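Local coordinates for alpha-toxin (Clostridium novyi, PDB 2VK9), which is a large clostridial toxin whose modelled catalytic region has a GT-A-type glycosyltransferase fold with added helices, at residues 176-181 with 462-467; 290-295 with 356-361; 132-137 with 238-243; 81-86 with 486-491. All blocks are in the same frame, centred on the assembly; numbering follows the deposited sequence.

Contact 1: residues 176-181 with 462-467; sequences DRMKLI and SGFKPE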
loop_
_atom_site.group_PDB
_atom_site.type_symbol
_atom_site.label_atom_id
_atom_site.label_comp_id
_atom_site.label_asym_id
_atom_site.label_seq_id
_atom_site.Cartn_x
_atom_site.Cartn_y
_atom_site.Cartn_z
ATOM N N ASP A 176 21.125 2.149 20.653
ATOM C CA ASP A 176 21.802 3.404 20.968
ATOM C C ASP A 176 21.679 4.396 19.825
ATOM O O ASP A 176 21.493 5.592 20.065
ATOM C CB ASP A 176 23.282 3.168 21.320
ATOM C CG ASP A 176 23.501 2.854 22.808
ATOM O OD1 ASP A 176 23.093 3.671 23.674
ATOM O OD2 ASP A 176 24.101 1.796 23.112
ATOM N N ARG A 177 21.774 3.896 18.591
ATOM C CA ARG A 177 21.629 4.736 17.403
ATOM C C ARG A 177 20.244 5.370 17.338
ATOM O O ARG A 177 20.117 6.545 16.983
ATOM C CB ARG A 177 21.911 3.955 16.120
ATOM C CG ARG A 177 21.998 4.842 14.891
ATOM C CD ARG A 177 22.358 4.072 13.641
ATOM N NE ARG A 177 21.240 3.292 13.112
ATOM C CZ ARG A 177 21.272 2.611 11.965
ATOM N NH1 ARG A 177 22.362 2.610 11.210
ATOM N NH2 ARG A 177 20.211 1.929 11.563
ATOM N N MET A 178 19.216 4.597 17.695
ATOM C CA MET A 178 17.837 5.073 17.674
ATOM C C MET A 178 17.593 6.204 18.666
ATOM O O MET A 178 16.832 7.132 18.377
ATOM C CB MET A 178 16.859 3.927 17.935
ATOM C CG MET A 178 15.373 4.325 17.886
ATOM S SD MET A 178 14.749 4.817 16.256
ATOM C CE MET A 178 15.346 3.434 15.285
ATOM N N LYS A 179 18.233 6.122 19.830
ATOM C CA LYS A 179 18.106 7.162 20.853
ATOM C C LYS A 179 18.535 8.499 20.268
ATOM O O LYS A 179 17.954 9.537 20.578
ATOM C CB LYS A 179 18.965 6.843 22.086
ATOM C CG LYS A 179 18.525 5.626 22.903
ATOM C CD LYS A 179 19.325 5.538 24.210
ATOM C CE LYS A 179 19.279 4.136 24.849
ATOM N NZ LYS A 179 20.386 3.945 25.848
ATOM N N LEU A 180 19.551 8.450 19.411
ATOM C CA LEU A 180 20.111 9.637 18.786
ATOM C C LEU A 180 19.300 10.071 17.557
ATOM O O LEU A 180 19.048 11.271 17.366
ATOM C CB LEU A 180 21.574 9.387 18.417
ATOM C CG LEU A 180 22.434 10.589 18.021
ATOM C CD1 LEU A 180 22.630 11.531 19.200
ATOM C CD2 LEU A 180 23.773 10.132 17.457
ATOM N N ILE A 181 18.903 9.099 16.730
ATOM C CA ILE A 181 17.991 9.345 15.604
ATOM C C ILE A 181 16.705 10.019 16.081
ATOM O O ILE A 181 16.217 10.943 15.437
ATOM C CB ILE A 181 17.674 8.056 14.812
ATOM C CG1 ILE A 181 18.899 7.629 13.999
ATOM C CG2 ILE A 181 16.483 8.265 13.882
ATOM C CD1 ILE A 181 18.775 6.270 13.329
ATOM N N SER A 462 10.566 2.538 12.678
ATOM C CA SER A 462 10.428 1.790 11.430
ATOM C C SER A 462 11.328 2.368 10.356
ATOM O O SER A 462 11.317 3.574 10.110
ATOM C CB SER A 462 8.974 1.771 10.956
ATOM O OG SER A 462 8.832 0.976 9.788
ATOM N N GLY A 463 12.119 1.501 9.735
ATOM C CA GLY A 463 13.096 1.927 8.745
ATOM C C GLY A 463 14.409 2.364 9.360
ATOM O O GLY A 463 15.393 2.557 8.655
ATOM N N PHE A 464 14.435 2.534 10.676
ATOM C CA PHE A 464 15.668 2.882 11.371
ATOM C C PHE A 464 16.140 1.749 12.284
ATOM O O PHE A 464 17.338 1.622 12.553
ATOM C CB PHE A 464 15.495 4.181 12.156
ATOM C CG PHE A 464 15.316 5.392 11.293
ATOM C CD1 PHE A 464 16.424 6.082 10.802
ATOM C CD2 PHE A 464 14.040 5.850 10.968
ATOM C CE1 PHE A 464 16.265 7.209 9.999
ATOM C CE2 PHE A 464 13.873 6.974 10.158
ATOM C CZ PHE A 464 14.988 7.657 9.679
ATOM N N LYS A 465 15.191 0.943 12.768
ATOM C CA LYS A 465 15.503 -0.301 13.475
ATOM C C LYS A 465 15.305 -1.514 12.530
ATOM O O LYS A 465 14.257 -1.638 11.893
ATOM C CB LYS A 465 14.684 -0.429 14.770
ATOM C CG LYS A 465 15.193 -1.568 15.656
ATOM C CD LYS A 465 14.497 -1.743 16.999
ATOM C CE LYS A 465 14.962 -3.077 17.624
ATOM N NZ LYS A 465 14.197 -3.465 18.845
ATOM N N PRO A 466 16.310 -2.416 12.460
ATOM C CA PRO A 466 16.527 -3.372 11.367
ATOM C C PRO A 466 15.328 -4.186 10.881
ATOM O O PRO A 466 15.197 -4.389 9.664
ATOM C CB PRO A 466 17.605 -4.315 11.932
ATOM C CG PRO A 466 17.614 -4.060 13.400
ATOM C CD PRO A 466 17.330 -2.605 13.502
ATOM N N GLU A 467 14.473 -4.657 11.790
ATOM C CA GLU A 467 13.343 -5.501 11.361
ATOM C C GLU A 467 11.979 -5.015 11.854
ATOM O O GLU A 467 11.109 -5.811 12.210
ATOM C CB GLU A 467 13.581 -6.978 11.721
ATOM C CG GLU A 467 12.912 -7.963 10.744
ATOM C CD GLU A 467 13.284 -9.421 11.002
ATOM O OE1 GLU A 467 14.494 -9.759 10.950
ATOM O OE2 GLU A 467 12.359 -10.233 11.244
#
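Met178 CG lies anti to its backbone N (chi1 -178°), and Phe464 CG lies anti to its own carbonyl carbon. Both residues have CB directed at the other segment. The Met178 chain then bends at chi2 and again at chi3, and its terminal methyl CE ends 3.2 Å from Phe464 CB. The two side chains cross at about a right angle. The same methyl CE is 3.5 Å from Lys465 N, so it also packs on the loop backbone. Ile181 packs on one face of the ring. Its CG2 stands over that face, shifted toward the rim, 4.0 Å from the ring centroid of Phe464. This is a CH-pi contact, 21° off the ring normal. The other branch of Ile181 brings CD1 to 3.5 Å from CD1 of Phe464. Arg177 supplies the polar bond. Its NH2 donates to Phe464 O over 3.1 Å with an N-H...O angle of 157°. The oxygen sits at the guanidinium edge, in the plane of the group. NH1 is bonded to Ser152 OG on helix 140-157, so the two terminal nitrogens of this buried arginine tie different parts of the chain. Phe464 also touches Ile148 of helix 140-157. The arrangement is a loop docked on a helical face by one buried aromatic. It joins the loop between helices 447-453 and 477-488 to helix 173-195 of the glycosyltransferase domain.

Contact 2: residues 290-295 with 356-361; sequences GVNLSL and LILPLG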
loop_
_atom_site.group_PDB
_atom_site.type_symbol
_atom_site.label_atom_id
_atom_site.label_comp_id
_atom_site.label_asym_id
_atom_site.label_seq_id
_atom_site.Cartn_x
_atom_site.Cartn_y
_atom_site.Cartn_z
ATOM N N GLY A 290 1.275 -5.644 -18.802
ATOM C CA GLY A 290 1.071 -7.089 -18.753
ATOM C C GLY A 290 1.614 -7.835 -19.955
ATOM O O GLY A 290 1.412 -7.418 -21.095
ATOM N N VAL A 291 2.317 -8.933 -19.693
ATOM C CA VAL A 291 2.851 -9.786 -20.757
ATOM C C VAL A 291 1.980 -11.020 -20.952
ATOM O O VAL A 291 1.469 -11.603 -19.990
ATOM C CB VAL A 291 4.331 -10.213 -20.519
ATOM C CG1 VAL A 291 5.228 -9.001 -20.271
ATOM C CG2 VAL A 291 4.435 -11.169 -19.365
ATOM N N ASN A 292 1.825 -11.409 -22.211
ATOM C CA ASN A 292 1.045 -12.576 -22.581
ATOM C C ASN A 292 1.802 -13.891 -22.327
ATOM O O ASN A 292 2.244 -14.550 -23.270
ATOM C CB ASN A 292 0.679 -12.460 -24.056
ATOM C CG ASN A 292 -0.579 -13.199 -24.401
ATOM O OD1 ASN A 292 -0.842 -14.287 -23.884
ATOM N ND2 ASN A 292 -1.373 -12.614 -25.289
ATOM N N LEU A 293 1.943 -14.275 -21.058
ATOM C CA LEU A 293 2.711 -15.466 -20.686
ATOM C C LEU A 293 2.142 -16.796 -21.198
ATOM O O LEU A 293 2.892 -17.764 -21.368
ATOM C CB LEU A 293 2.915 -15.536 -19.171
ATOM C CG LEU A 293 3.945 -14.580 -18.555
ATOM C CD1 LEU A 293 3.944 -14.681 -17.037
ATOM C CD2 LEU A 293 5.356 -14.787 -19.118
ATOM N N SER A 294 0.830 -16.842 -21.445
ATOM C CA SER A 294 0.188 -18.034 -22.006
ATOM C C SER A 294 0.912 -18.576 -23.235
ATOM O O SER A 294 1.175 -19.775 -23.324
ATOM C CB SER A 294 -1.272 -17.753 -22.356
ATOM O OG SER A 294 -2.093 -17.976 -21.228
ATOM N N LEU A 295 1.246 -17.691 -24.170
ATOM C CA LEU A 295 1.843 -18.103 -25.437
ATOM C C LEU A 295 3.091 -18.968 -25.252
ATOM O O LEU A 295 3.445 -19.760 -26.125
ATOM C CB LEU A 295 2.138 -16.874 -26.309
ATOM C CG LEU A 295 0.946 -15.960 -26.635
ATOM C CD1 LEU A 295 1.414 -14.656 -27.268
ATOM C CD2 LEU A 295 -0.066 -16.657 -27.534
ATOM N N LEU A 356 2.310 -9.895 -27.742
ATOM C CA LEU A 356 3.152 -10.246 -26.599
ATOM C C LEU A 356 2.893 -9.385 -25.372
ATOM O O LEU A 356 2.802 -9.898 -24.257
ATOM C CB LEU A 356 4.623 -10.136 -26.990
ATOM C CG LEU A 356 5.160 -11.192 -27.953
ATOM C CD1 LEU A 356 6.352 -10.647 -28.712
ATOM C CD2 LEU A 356 5.526 -12.447 -27.191
ATOM N N ILE A 357 2.798 -8.075 -25.588
ATOM C CA ILE A 357 2.538 -7.119 -24.518
ATOM C C ILE A 357 1.089 -6.663 -24.612
ATOM O O ILE A 357 0.623 -6.275 -25.681
ATOM C CB ILE A 357 3.471 -5.875 -24.600
ATOM C CG1 ILE A 357 4.952 -6.269 -24.705
ATOM C CG2 ILE A 357 3.235 -4.934 -23.422
ATOM C CD1 ILE A 357 5.482 -7.097 -23.551
ATOM N N LEU A 358 0.388 -6.710 -23.486
ATOM C CA LEU A 358 -1.027 -6.369 -23.439
ATOM C C LEU A 358 -1.256 -4.885 -23.077
ATOM O O LEU A 358 -0.577 -4.348 -22.192
ATOM C CB LEU A 358 -1.755 -7.307 -22.466
ATOM C CG LEU A 358 -2.212 -8.675 -23.010
ATOM C CD1 LEU A 358 -1.085 -9.515 -23.574
ATOM C CD2 LEU A 358 -2.946 -9.479 -21.952
ATOM N N PRO A 359 -2.180 -4.205 -23.791
ATOM C CA PRO A 359 -2.589 -2.856 -23.407
ATOM C C PRO A 359 -3.598 -2.907 -22.274
ATOM O O PRO A 359 -4.258 -3.924 -22.098
ATOM C CB PRO A 359 -3.260 -2.329 -24.675
ATOM C CG PRO A 359 -3.806 -3.529 -25.330
ATOM C CD PRO A 359 -2.861 -4.657 -25.019
ATOM N N LEU A 360 -3.728 -1.824 -21.513
ATOM C CA LEU A 360 -4.701 -1.790 -20.415
ATOM C C LEU A 360 -6.136 -1.894 -20.921
ATOM O O LEU A 360 -6.960 -2.582 -20.320
ATOM C CB LEU A 360 -4.538 -0.531 -19.567
ATOM C CG LEU A 360 -3.405 -0.498 -18.554
ATOM C CD1 LEU A 360 -3.196 0.916 -18.051
ATOM C CD2 LEU A 360 -3.713 -1.432 -17.419
ATOM N N GLY A 361 -6.412 -1.205 -22.027
ATOM C CA GLY A 361 -7.742 -1.147 -22.615
ATOM C C GLY A 361 -8.788 -0.525 -21.713
ATOM O O GLY A 361 -8.483 0.324 -20.866
#
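Val291 and Ile357 lie on one side of the paired backbones, and Asn292 and Leu358 lie on the other. Within the first pair both CB atoms lead away from the opposite backbone, yet the branches meet further out. CG1 of Val291 is 3.8 Å from CD1 of Ile357, and the two side chains cross obliquely. In the second pair both CB atoms are directed at the opposite segment. CD1 of Leu358 comes to 3.5 Å from CB of Asn292, and it is 3.6 Å from ND2 of Asn292. The leucine methyl therefore lies against the asparagine side chain from its root to its amide. Asn292 CG, anti to its backbone N (chi1 -154°), is 3.8 Å from the same CD1 of Leu358. Asn292 ND2 makes a weak hydrogen bond to Asp355 O.

The backbones are held in register, Val291 opposite Ile357; Asn292 and Leu358 meet diagonally. Leu358 N donates to Gly290 O over 2.7 Å, and Asn292 N donates to Leu356 O over 2.7 Å. Both bonds are nearly straight, with N-H...O angles of 172°. Leu356 O also receives a CA-H...O contact from Val291 CA. Asn292 itself is the centre of an inverse gamma turn, closed by a weak bond from Leu293 N to Val291 O.

Around the contact, Val291 packs on Phe315 and Ile357 on Ile318, both of helix 307-321. Ile357 also touches Phe123 of helix 111-123. The contact joins the loop after strand 280-283 to the loop after helix 353-356. The whole is a single antiparallel beta bridge, with Val291 and Ile357 as its non-hydrogen-bonded pair.

Contact 3: residues 132-137 with 238-243; sequences FYDKNS and DINTEN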
loop_
_atom_site.group_PDB
_atom_site.type_symbol
_atom_site.label_atom_id
_atom_site.label_comp_id
_atom_site.label_asym_id
_atom_site.label_seq_id
_atom_site.Cartn_x
_atom_site.Cartn_y
_atom_site.Cartn_z
ATOM N N PHE A 132 3.840 11.805 -10.883
ATOM C CA PHE A 132 3.696 12.831 -9.883
ATOM C C PHE A 132 4.936 12.887 -9.043
ATOM O O PHE A 132 5.488 11.859 -8.686
ATOM C CB PHE A 132 2.471 12.546 -9.022
ATOM C CG PHE A 132 1.176 12.803 -9.732
ATOM C CD1 PHE A 132 0.507 11.773 -10.378
ATOM C CD2 PHE A 132 0.634 14.081 -9.769
ATOM C CE1 PHE A 132 -0.695 12.015 -11.047
ATOM C CE2 PHE A 132 -0.566 14.330 -10.436
ATOM C CZ PHE A 132 -1.230 13.300 -11.073
ATOM N N TYR A 133 5.390 14.097 -8.754
ATOM C CA TYR A 133 6.511 14.288 -7.863
ATOM C C TYR A 133 6.326 15.555 -7.039
ATOM O O TYR A 133 5.424 16.353 -7.301
ATOM C CB TYR A 133 7.806 14.333 -8.656
ATOM C CG TYR A 133 8.173 15.679 -9.240
ATOM C CD1 TYR A 133 7.402 16.266 -10.243
ATOM C CD2 TYR A 133 9.323 16.348 -8.814
ATOM C CE1 TYR A 133 7.754 17.481 -10.798
ATOM C CE2 TYR A 133 9.694 17.568 -9.361
ATOM C CZ TYR A 133 8.903 18.133 -10.356
ATOM O OH TYR A 133 9.259 19.352 -10.904
ATOM N N ASP A 134 7.172 15.726 -6.035
ATOM C CA ASP A 134 7.081 16.869 -5.162
ATOM C C ASP A 134 8.335 17.728 -5.313
ATOM O O ASP A 134 9.390 17.466 -4.697
ATOM C CB ASP A 134 6.878 16.413 -3.721
ATOM C CG ASP A 134 6.604 17.558 -2.784
ATOM O OD1 ASP A 134 6.961 18.710 -3.103
ATOM O OD2 ASP A 134 6.026 17.309 -1.711
ATOM N N LYS A 135 8.191 18.755 -6.147
ATOM C CA LYS A 135 9.255 19.692 -6.485
ATOM C C LYS A 135 9.857 20.305 -5.232
ATOM O O LYS A 135 11.056 20.584 -5.176
ATOM C CB LYS A 135 8.686 20.796 -7.378
ATOM C CG LYS A 135 9.695 21.770 -7.910
ATOM C CD LYS A 135 9.014 22.939 -8.578
ATOM C CE LYS A 135 9.999 23.665 -9.482
ATOM N NZ LYS A 135 9.665 25.109 -9.656
ATOM N N ASN A 136 9.019 20.499 -4.223
ATOM C CA ASN A 136 9.446 21.179 -3.014
ATOM C C ASN A 136 10.186 20.291 -2.035
ATOM O O ASN A 136 10.787 20.788 -1.077
ATOM C CB ASN A 136 8.265 21.864 -2.333
ATOM C CG ASN A 136 7.880 23.172 -3.004
ATOM O OD1 ASN A 136 6.973 23.849 -2.549
ATOM N ND2 ASN A 136 8.577 23.537 -4.077
ATOM N N SER A 137 10.154 18.982 -2.276
ATOM C CA SER A 137 10.772 18.039 -1.361
ATOM C C SER A 137 11.514 16.975 -2.161
ATOM O O SER A 137 10.983 15.881 -2.431
ATOM C CB SER A 137 9.722 17.435 -0.432
ATOM O OG SER A 137 9.039 16.381 -1.071
ATOM N N ASP A 238 4.076 18.419 -10.909
ATOM C CA ASP A 238 4.359 18.778 -9.529
ATOM C C ASP A 238 3.059 18.786 -8.730
ATOM O O ASP A 238 2.060 19.344 -9.184
ATOM C CB ASP A 238 4.997 20.162 -9.504
ATOM C CG ASP A 238 5.322 20.648 -8.104
ATOM O OD1 ASP A 238 5.449 19.825 -7.167
ATOM O OD2 ASP A 238 5.474 21.884 -7.957
ATOM N N ILE A 239 3.075 18.169 -7.547
ATOM C CA ILE A 239 1.867 18.054 -6.717
ATOM C C ILE A 239 1.519 19.341 -5.961
ATOM O O ILE A 239 0.350 19.600 -5.694
ATOM C CB ILE A 239 1.895 16.818 -5.771
ATOM C CG1 ILE A 239 3.073 16.861 -4.794
ATOM C CG2 ILE A 239 1.961 15.539 -6.571
ATOM C CD1 ILE A 239 2.708 17.254 -3.401
ATOM N N ASN A 240 2.532 20.145 -5.639
ATOM C CA ASN A 240 2.344 21.441 -4.967
ATOM C C ASN A 240 1.432 22.396 -5.727
ATOM O O ASN A 240 0.883 23.339 -5.161
ATOM C CB ASN A 240 3.689 22.139 -4.778
ATOM C CG ASN A 240 4.626 21.360 -3.903
ATOM O OD1 ASN A 240 5.470 20.628 -4.399
ATOM N ND2 ASN A 240 4.483 21.502 -2.592
ATOM N N THR A 241 1.287 22.136 -7.019
ATOM C CA THR A 241 0.675 23.072 -7.938
ATOM C C THR A 241 -0.706 22.583 -8.406
ATOM O O THR A 241 -1.327 23.160 -9.301
ATOM C CB THR A 241 1.660 23.381 -9.102
ATOM O OG1 THR A 241 1.390 24.684 -9.619
ATOM C CG2 THR A 241 1.590 22.338 -10.220
ATOM N N GLU A 242 -1.169 21.509 -7.770
ATOM C CA GLU A 242 -2.516 20.971 -7.961
ATOM C C GLU A 242 -3.127 20.772 -6.580
ATOM O O GLU A 242 -2.407 20.591 -5.601
ATOM C CB GLU A 242 -2.481 19.609 -8.669
ATOM C CG GLU A 242 -1.275 19.340 -9.553
ATOM C CD GLU A 242 -1.422 19.948 -10.932
ATOM O OE1 GLU A 242 -2.374 19.547 -11.650
ATOM O OE2 GLU A 242 -0.586 20.815 -11.300
ATOM N N ASN A 243 -4.447 20.786 -6.487
ATOM C CA ASN A 243 -5.077 20.473 -5.218
ATOM C C ASN A 243 -5.289 18.988 -5.084
ATOM O O ASN A 243 -6.395 18.483 -5.268
ATOM C CB ASN A 243 -6.367 21.256 -5.032
ATOM C CG ASN A 243 -6.108 22.593 -4.433
ATOM O OD1 ASN A 243 -5.959 22.712 -3.214
ATOM N ND2 ASN A 243 -5.993 23.617 -5.283
#
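The Asp238 carboxylate is met from above its plane by the backbone N of Lys135, which lies 55° out of that plane. Lys135 N donates to Asp238 OD1 over 3.1 Å. Lys135 CB comes within 3.4 Å of OD2 of Asp238. The phenol ring of Tyr133 lies beside the Asp238 backbone, with CE1 3.8 Å from Asp238 N. This is the parallel edge of the central GT-A sheet, where strand 237-238 runs beside strand 128-133. Tyr133 and Asp238 form the bridge, and Ile239 N donates to Tyr133 O over 3.0 Å. Past the strand the chain folds into a type I turn from Asp134 to Ser137. Asp134 OD1 takes the backbone N of Asn136 on its anti side, which makes an Asx turn. The two carboxylates are close, and the backbone N-H groups they accept may offset some of the repulsion. Two side-chain ends are held from helices: Tyr133 OH by Asn228 and Asp134 OD2 by Tyr253. Apart from the polar groups, Ile239 packs on the strand. CG2 of Ile239 is anti to its carbonyl carbon and rests 3.8 Å from CD2 of the Phe132 ring.

Contact 4: residues 81-86 with 486-491; sequences SELREL and DTYHFI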
loop_
_atom_site.group_PDB
_atom_site.type_symbol
_atom_site.label_atom_id
_atom_site.label_comp_id
_atom_site.label_asym_id
_atom_site.label_seq_id
_atom_site.Cartn_x
_atom_site.Cartn_y
_atom_site.Cartn_z
ATOM N N SER A 81 -23.410 -13.104 -0.802
ATOM C CA SER A 81 -23.593 -13.670 -2.132
ATOM C C SER A 81 -24.382 -12.720 -3.004
ATOM O O SER A 81 -24.207 -12.697 -4.219
ATOM C CB SER A 81 -24.304 -15.019 -2.055
ATOM O OG SER A 81 -23.408 -16.015 -1.590
ATOM N N GLU A 82 -25.253 -11.942 -2.374
ATOM C CA GLU A 82 -26.038 -10.958 -3.084
ATOM C C GLU A 82 -25.162 -9.758 -3.410
ATOM O O GLU A 82 -25.316 -9.150 -4.464
ATOM C CB GLU A 82 -27.261 -10.546 -2.263
ATOM C CG GLU A 82 -28.204 -9.580 -2.973
ATOM C CD GLU A 82 -29.083 -10.240 -4.035
ATOM O OE1 GLU A 82 -28.943 -11.463 -4.298
ATOM O OE2 GLU A 82 -29.938 -9.521 -4.604
ATOM N N LEU A 83 -24.242 -9.431 -2.504
ATOM C CA LEU A 83 -23.278 -8.357 -2.734
ATOM C C LEU A 83 -22.406 -8.731 -3.926
ATOM O O LEU A 83 -22.223 -7.927 -4.835
ATOM C CB LEU A 83 -22.418 -8.134 -1.491
ATOM C CG LEU A 83 -21.840 -6.749 -1.187
ATOM C CD1 LEU A 83 -21.122 -6.788 0.126
ATOM C CD2 LEU A 83 -20.872 -6.299 -2.220
ATOM N N ARG A 84 -21.904 -9.964 -3.911
ATOM C CA ARG A 84 -21.133 -10.536 -5.011
ATOM C C ARG A 84 -21.830 -10.435 -6.362
ATOM O O ARG A 84 -21.184 -10.117 -7.359
ATOM C CB ARG A 84 -20.782 -11.994 -4.717
ATOM C CG ARG A 84 -19.595 -12.136 -3.806
ATOM C CD ARG A 84 -19.347 -13.570 -3.382
ATOM N NE ARG A 84 -18.704 -14.372 -4.424
ATOM C CZ ARG A 84 -18.452 -15.679 -4.308
ATOM N NH1 ARG A 84 -18.783 -16.332 -3.187
ATOM N NH2 ARG A 84 -17.870 -16.344 -5.308
ATOM N N GLU A 85 -23.135 -10.705 -6.397
ATOM C CA GLU A 85 -23.905 -10.602 -7.633
ATOM C C GLU A 85 -24.081 -9.155 -8.061
ATOM O O GLU A 85 -24.038 -8.842 -9.247
ATOM C CB GLU A 85 -25.275 -11.275 -7.495
ATOM C CG GLU A 85 -25.260 -12.802 -7.660
ATOM C CD GLU A 85 -24.674 -13.272 -9.001
ATOM O OE1 GLU A 85 -25.109 -12.765 -10.071
ATOM O OE2 GLU A 85 -23.778 -14.160 -8.975
ATOM N N LEU A 86 -24.269 -8.278 -7.085
ATOM C CA LEU A 86 -24.476 -6.867 -7.362
ATOM C C LEU A 86 -23.218 -6.251 -7.954
ATOM O O LEU A 86 -23.296 -5.459 -8.888
ATOM C CB LEU A 86 -24.895 -6.112 -6.097
ATOM C CG LEU A 86 -25.294 -4.642 -6.315
ATOM C CD1 LEU A 86 -26.538 -4.523 -7.208
ATOM C CD2 LEU A 86 -25.506 -3.924 -4.983
ATOM N N ASP A 486 -14.350 -3.875 5.046
ATOM C CA ASP A 486 -15.388 -2.879 5.326
ATOM C C ASP A 486 -16.537 -3.010 4.328
ATOM O O ASP A 486 -17.697 -3.108 4.711
ATOM C CB ASP A 486 -14.817 -1.447 5.182
ATOM C CG ASP A 486 -14.157 -0.904 6.452
ATOM O OD1 ASP A 486 -14.148 -1.595 7.497
ATOM O OD2 ASP A 486 -13.655 0.255 6.399
ATOM N N THR A 487 -16.197 -2.994 3.045
ATOM C CA THR A 487 -17.182 -2.947 1.983
ATOM C C THR A 487 -17.994 -4.240 1.935
ATOM O O THR A 487 -19.226 -4.210 1.898
ATOM C CB THR A 487 -16.510 -2.677 0.608
ATOM O OG1 THR A 487 -15.820 -1.424 0.648
ATOM C CG2 THR A 487 -17.542 -2.634 -0.509
ATOM N N TYR A 488 -17.293 -5.365 1.960
ATOM C CA TYR A 488 -17.907 -6.662 1.746
ATOM C C TYR A 488 -18.776 -7.114 2.924
ATOM O O TYR A 488 -19.769 -7.824 2.731
ATOM C CB TYR A 488 -16.821 -7.688 1.417
ATOM C CG TYR A 488 -17.305 -9.081 1.075
ATOM C CD1 TYR A 488 -17.864 -9.376 -0.173
ATOM C CD2 TYR A 488 -17.172 -10.118 1.999
ATOM C CE1 TYR A 488 -18.294 -10.674 -0.479
ATOM C CE2 TYR A 488 -17.594 -11.408 1.704
ATOM C CZ TYR A 488 -18.146 -11.681 0.470
ATOM O OH TYR A 488 -18.553 -12.973 0.218
ATOM N N HIS A 489 -18.407 -6.690 4.132
ATOM C CA HIS A 489 -19.134 -7.067 5.344
ATOM C C HIS A 489 -20.029 -5.954 5.888
ATOM O O HIS A 489 -20.496 -6.036 7.029
ATOM C CB HIS A 489 -18.178 -7.566 6.442
ATOM C CG HIS A 489 -17.644 -8.949 6.207
ATOM N ND1 HIS A 489 -16.435 -9.375 6.714
ATOM C CD2 HIS A 489 -18.147 -9.997 5.508
ATOM C CE1 HIS A 489 -16.218 -10.625 6.343
ATOM N NE2 HIS A 489 -17.243 -11.026 5.612
ATOM N N PHE A 490 -20.267 -4.924 5.080
ATOM C CA PHE A 490 -21.180 -3.834 5.437
ATOM C C PHE A 490 -20.841 -3.088 6.729
ATOM O O PHE A 490 -21.734 -2.589 7.407
ATOM C CB PHE A 490 -22.612 -4.348 5.529
ATOM C CG PHE A 490 -23.035 -5.165 4.361
ATOM C CD1 PHE A 490 -23.061 -6.546 4.442
ATOM C CD2 PHE A 490 -23.427 -4.552 3.175
ATOM C CE1 PHE A 490 -23.464 -7.312 3.360
ATOM C CE2 PHE A 490 -23.823 -5.312 2.086
ATOM C CZ PHE A 490 -23.846 -6.696 2.180
ATOM N N ILE A 491 -19.558 -3.007 7.064
ATOM C CA ILE A 491 -19.121 -2.290 8.259
ATOM C C ILE A 491 -18.183 -1.132 7.893
ATOM O O ILE A 491 -18.040 -0.797 6.713
ATOM C CB ILE A 491 -18.493 -3.251 9.299
ATOM C CG1 ILE A 491 -17.286 -3.996 8.701
ATOM C CG2 ILE A 491 -19.568 -4.222 9.821
ATOM C CD1 ILE A 491 -16.778 -5.185 9.521
#
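Leu83 sets its CD1 methyl against the end of the Phe490 ring, 3.4 Å from CZ. The two side chains reach toward each other, tip to tip. Leu83 CB faces the other segment; chi1 puts CG anti to the backbone N (-151°), and chi2, also anti, sets CD1. The same CD1 lies beside Tyr488 O and is 4.2 Å from Tyr488 CD1. One leucine methyl thus fits among two aromatic side chains and the backbone that joins them. Arg84 adds a second, looser touch with its aliphatic part. Its CG lies at the edge of the Tyr488 ring, in the ring plane, 3.9 Å from CE1. Its CD is 3.7 Å from OH of Tyr488. The guanidinium plane is turned 51° from the ring. No hydrogen bond crosses between the segments, so the contact is held by apolar packing.

The backbone explains how Phe490 gets there. Helix 477-488 ends, His489 leaves helical angles, and Phe490 takes a left-handed conformation (phi 58°). Ile491 N then bonds back to Asp486 O, and Phe490 N bonds weakly to Thr487 O, consistent with a Schellman motif. Tyr80 of helix 69-90 meets the Tyr488 ring, and Tyr46 of helix 42-62 meets the Phe490 ring. Thr487 OG1 is bonded to Asn400 ND2 of helix 396-422. The C-terminal end of helix 477-488 therefore touches the N-terminal helices 42-62 and 69-90 as well as helix 396-422.

The four contacts are separate. Contacts 1, 2 and 4 are buried, while contact 3 is partly buried. Contact 3 alone joins two strands of the central sheet, at its edge, and relies on backbone bonds and carboxylates. Contact 2 also depends on backbone bonds, but pairs two loops. Contact 1 sets a helix against a loop; contact 4 sets a helix against the end of another helix and the turn after it. Contact 1 adds an arginine bond, and contact 4 has none. Contacts 1 and 4 lie on opposite sides of the chain's centre, about 42 Å apart between centres. Contact 4 ties the N-terminal helices to the rest, and its loop encloses the other three.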